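PDB 7AE5: phenolic acid decarboxylase from Sedimentibacter hydroxybenzoicus, which catalyses the reversible non-oxidative decarboxylation of phenolic acids such as vanillate, 4-hydroxybenzoate and 3,4-dihydroxybenzoate, using prenylated FMN and manganese. Local coordinates for the interface of chains A and B. Residues are numbered along the deposited sequence; one frame, centred on the assembly and turned at random. Chains: chain A, Phenolic acid decarboxylase; chain B, Protein ShdD.

The interface of chains A and B. Residues chain A 133, 138-141, 170-172, 272, 274-275; chain B 5, 27, 31-34.
B:Arg5 leaves its backbone with CG anti to N (chi1 -176°) and bends at chi3; A:Arg133 also starts with CG anti to N but bends at chi3 in the opposite sense, and each guanidinium meets a backbone carbonyl across the interface. B:Arg5 NH1 donates a hydrogen bond to A:Gly274 O at 2.8 Å; the acceptor lies in the guanidinium plane and the N-H uses a carbonyl lone pair, evidence of a well-directed bond. B:Arg5 NE hydrogen-bonds B:Cys31 SG, a zinc ligand of ShdD, at 3.5 Å, which fixes the rotation of the group and may temper the thiolate charge. B:Arg5 NH2 reaches water 1 at 3.1 Å; that water also touches A:Gln170 NE2, A:Val272 O and A:Gly274 O. An alanine in place of B:Arg5 would probably loosen the docking here, since the A:Gly274 bond, the water link and the tether to B:Cys31 all go. A:Arg133 NH2 donates a hydrogen bond to B:Ser34 O at 2.6 Å, nearly along the C=O axis (174°), while the B:Tyr33 hydroxyl lies over the rim of one guanidinium face; these side chains cross at about a right angle, guanidinium and phenol ring planes 25° apart. B:Ser34 OG joins A:Phe141 N and A:Val171 O through water 2. A:Lys172 NZ donates a hydrogen bond to A:Val272 O at 2.7 Å from above the carbonyl plane. ShdD's zinc-site loop and strand 34-36 thus dock against A strands 169-173 and 271-273; the contact's centre lies about 14 Å from A:Glu278, the likely proton donor.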
loop_
_atom_site.group_PDB
_atom_site.type_symbol
_atom_site.label_atom_id
_atom_site.label_comp_id
_atom_site.label_asym_id
_atom_site.label_seq_id
_atom_site.Cartn_x
_atom_site.Cartn_y
_atom_site.Cartn_z
ATOM N N ARG A 133 -24.052 13.210 -41.921
ATOM C CA ARG A 133 -22.862 13.176 -41.080
ATOM C C ARG A 133 -23.286 13.041 -39.624
ATOM O O ARG A 133 -23.978 13.913 -39.088
ATOM C CB ARG A 133 -22.018 14.433 -41.289
ATOM C CG ARG A 133 -20.868 14.584 -40.313
ATOM C CD ARG A 133 -19.844 15.581 -40.828
ATOM N NE ARG A 133 -18.799 14.931 -41.611
ATOM C CZ ARG A 133 -18.502 15.235 -42.866
ATOM N NH1 ARG A 133 -19.152 16.184 -43.521
ATOM N NH2 ARG A 133 -17.527 14.572 -43.480
ATOM N N ASP A 138 -16.331 13.152 -38.281
ATOM C CA ASP A 138 -16.337 11.897 -39.017
ATOM C C ASP A 138 -15.695 12.078 -40.386
ATOM O O ASP A 138 -15.693 13.172 -40.958
ATOM C CB ASP A 138 -17.765 11.377 -39.187
ATOM C CG ASP A 138 -18.358 10.853 -37.897
ATOM O OD1 ASP A 138 -17.612 10.697 -36.908
ATOM O OD2 ASP A 138 -19.580 10.593 -37.877
ATOM N N GLY A 139 -15.142 10.986 -40.914
ATOM C CA GLY A 139 -14.553 11.043 -42.239
ATOM C C GLY A 139 -15.582 11.220 -43.336
ATOM O O GLY A 139 -15.264 11.734 -44.413
ATOM N N GLY A 140 -16.816 10.808 -43.083
ATOM C CA GLY A 140 -17.860 10.959 -44.069
ATOM C C GLY A 140 -19.213 10.579 -43.513
ATOM O O GLY A 140 -19.429 10.576 -42.300
ATOM N N PHE A 141 -20.131 10.268 -44.424
ATOM C CA PHE A 141 -21.458 9.811 -44.038
ATOM C C PHE A 141 -21.407 8.320 -43.740
ATOM O O PHE A 141 -20.842 7.542 -44.516
ATOM C CB PHE A 141 -22.474 10.106 -45.141
ATOM C CG PHE A 141 -22.481 11.538 -45.590
ATOM C CD1 PHE A 141 -22.283 12.565 -44.681
ATOM C CD2 PHE A 141 -22.690 11.859 -46.920
ATOM C CE1 PHE A 141 -22.289 13.884 -45.091
ATOM C CE2 PHE A 141 -22.698 13.177 -47.336
ATOM C CZ PHE A 141 -22.497 14.191 -46.420
ATOM N N GLN A 170 -18.573 3.458 -43.866
ATOM C CA GLN A 170 -18.391 4.805 -44.392
ATOM C C GLN A 170 -18.721 4.832 -45.877
ATOM O O GLN A 170 -18.182 4.038 -46.652
ATOM C CB GLN A 170 -16.959 5.295 -44.179
ATOM C CG GLN A 170 -16.698 6.665 -44.795
ATOM C CD GLN A 170 -15.278 7.151 -44.584
ATOM O OE1 GLN A 170 -14.505 6.544 -43.845
ATOM N NE2 GLN A 170 -14.925 8.250 -45.243
ATOM N N VAL A 171 -19.593 5.759 -46.269
ATOM C CA VAL A 171 -19.948 5.909 -47.675
ATOM C C VAL A 171 -18.796 6.593 -48.401
ATOM O O VAL A 171 -18.410 7.719 -48.065
ATOM C CB VAL A 171 -21.257 6.697 -47.826
ATOM C CG1 VAL A 171 -21.614 6.859 -49.290
ATOM C CG2 VAL A 171 -22.381 5.998 -47.078
ATOM N N LYS A 172 -18.231 5.905 -49.393
ATOM C CA LYS A 172 -17.088 6.400 -50.154
ATOM C C LYS A 172 -17.482 6.901 -51.537
ATOM O O LYS A 172 -17.136 8.025 -51.909
ATOM C CB LYS A 172 -16.025 5.302 -50.281
ATOM C CG LYS A 172 -14.785 5.548 -49.444
ATOM C CD LYS A 172 -14.936 4.971 -48.048
ATOM C CE LYS A 172 -13.817 5.448 -47.142
ATOM N NZ LYS A 172 -12.493 4.935 -47.582
ATOM N N VAL A 272 -8.438 5.305 -46.974
ATOM C CA VAL A 272 -8.596 6.005 -45.705
ATOM C C VAL A 272 -10.044 5.905 -45.247
ATOM O O VAL A 272 -10.963 6.385 -45.923
ATOM C CB VAL A 272 -8.153 7.465 -45.836
ATOM C CG1 VAL A 272 -8.208 8.154 -44.483
ATOM C CG2 VAL A 272 -6.753 7.542 -46.425
ATOM N N GLY A 274 -12.585 6.517 -41.734
ATOM C CA GLY A 274 -12.636 7.224 -40.479
ATOM C C GLY A 274 -12.107 8.638 -40.608
ATOM O O GLY A 274 -11.737 9.083 -41.699
ATOM N N PRO A 275 -12.043 9.377 -39.487
ATOM C CA PRO A 275 -12.387 8.945 -38.126
ATOM C C PRO A 275 -13.883 8.725 -37.914
ATOM O O PRO A 275 -14.692 9.152 -38.738
ATOM C CB PRO A 275 -11.895 10.109 -37.248
ATOM C CG PRO A 275 -11.037 10.960 -38.139
ATOM C CD PRO A 275 -11.582 10.774 -39.511
ATOM N N ARG B 5 -9.557 18.350 -45.340
ATOM C CA ARG B 5 -8.737 17.505 -44.482
ATOM C C ARG B 5 -7.277 17.448 -44.908
ATOM O O ARG B 5 -6.387 17.536 -44.057
ATOM C CB ARG B 5 -9.302 16.081 -44.438
ATOM C CG ARG B 5 -8.557 15.168 -43.477
ATOM C CD ARG B 5 -9.421 14.013 -42.999
ATOM N NE ARG B 5 -9.758 13.088 -44.074
ATOM C CZ ARG B 5 -10.319 11.900 -43.888
ATOM N NH1 ARG B 5 -10.619 11.460 -42.677
ATOM N NH2 ARG B 5 -10.583 11.134 -44.942
ATOM N N VAL B 27 -16.184 14.774 -52.715
ATOM C CA VAL B 27 -15.329 13.730 -52.162
ATOM C C VAL B 27 -13.907 13.953 -52.655
ATOM O O VAL B 27 -13.686 14.279 -53.826
ATOM C CB VAL B 27 -15.837 12.321 -52.550
ATOM C CG1 VAL B 27 -16.146 12.254 -54.036
ATOM C CG2 VAL B 27 -14.831 11.250 -52.156
ATOM N N CYS B 31 -7.850 11.231 -49.963
ATOM C CA CYS B 31 -8.054 10.777 -48.594
ATOM C C CYS B 31 -9.485 10.346 -48.290
ATOM O O CYS B 31 -9.762 9.954 -47.150
ATOM C CB CYS B 31 -7.632 11.874 -47.608
ATOM S SG CYS B 31 -8.827 13.214 -47.433
ATOM N N CYS B 32 -10.396 10.418 -49.264
ATOM C CA CYS B 32 -11.779 9.953 -49.151
ATOM C C CYS B 32 -12.630 10.804 -48.212
ATOM O O CYS B 32 -13.693 10.356 -47.769
ATOM C CB CYS B 32 -11.850 8.485 -48.714
ATOM S SG CYS B 32 -11.045 7.330 -49.838
ATOM N N TYR B 33 -12.201 12.023 -47.894
ATOM C CA TYR B 33 -13.039 12.916 -47.103
ATOM C C TYR B 33 -14.221 13.391 -47.938
ATOM O O TYR B 33 -14.049 13.847 -49.074
ATOM C CB TYR B 33 -12.230 14.113 -46.601
ATOM C CG TYR B 33 -12.961 14.955 -45.577
ATOM C CD1 TYR B 33 -13.295 16.277 -45.846
ATOM C CD2 TYR B 33 -13.318 14.428 -44.343
ATOM C CE1 TYR B 33 -13.964 17.051 -44.914
ATOM C CE2 TYR B 33 -13.987 15.194 -43.405
ATOM C CZ TYR B 33 -14.307 16.505 -43.695
ATOM O OH TYR B 33 -14.973 17.273 -42.764
ATOM N N SER B 34 -15.422 13.278 -47.380
ATOM C CA SER B 34 -16.642 13.672 -48.068
ATOM C C SER B 34 -17.379 14.734 -47.261
ATOM O O SER B 34 -17.349 14.732 -46.026
ATOM C CB SER B 34 -17.561 12.466 -48.310
ATOM O OG SER B 34 -17.516 11.558 -47.223
HETATM O O HOH W 1 -12.134 8.439 -44.624
HETATM O O HOH W 2 -20.098 9.833 -47.355
#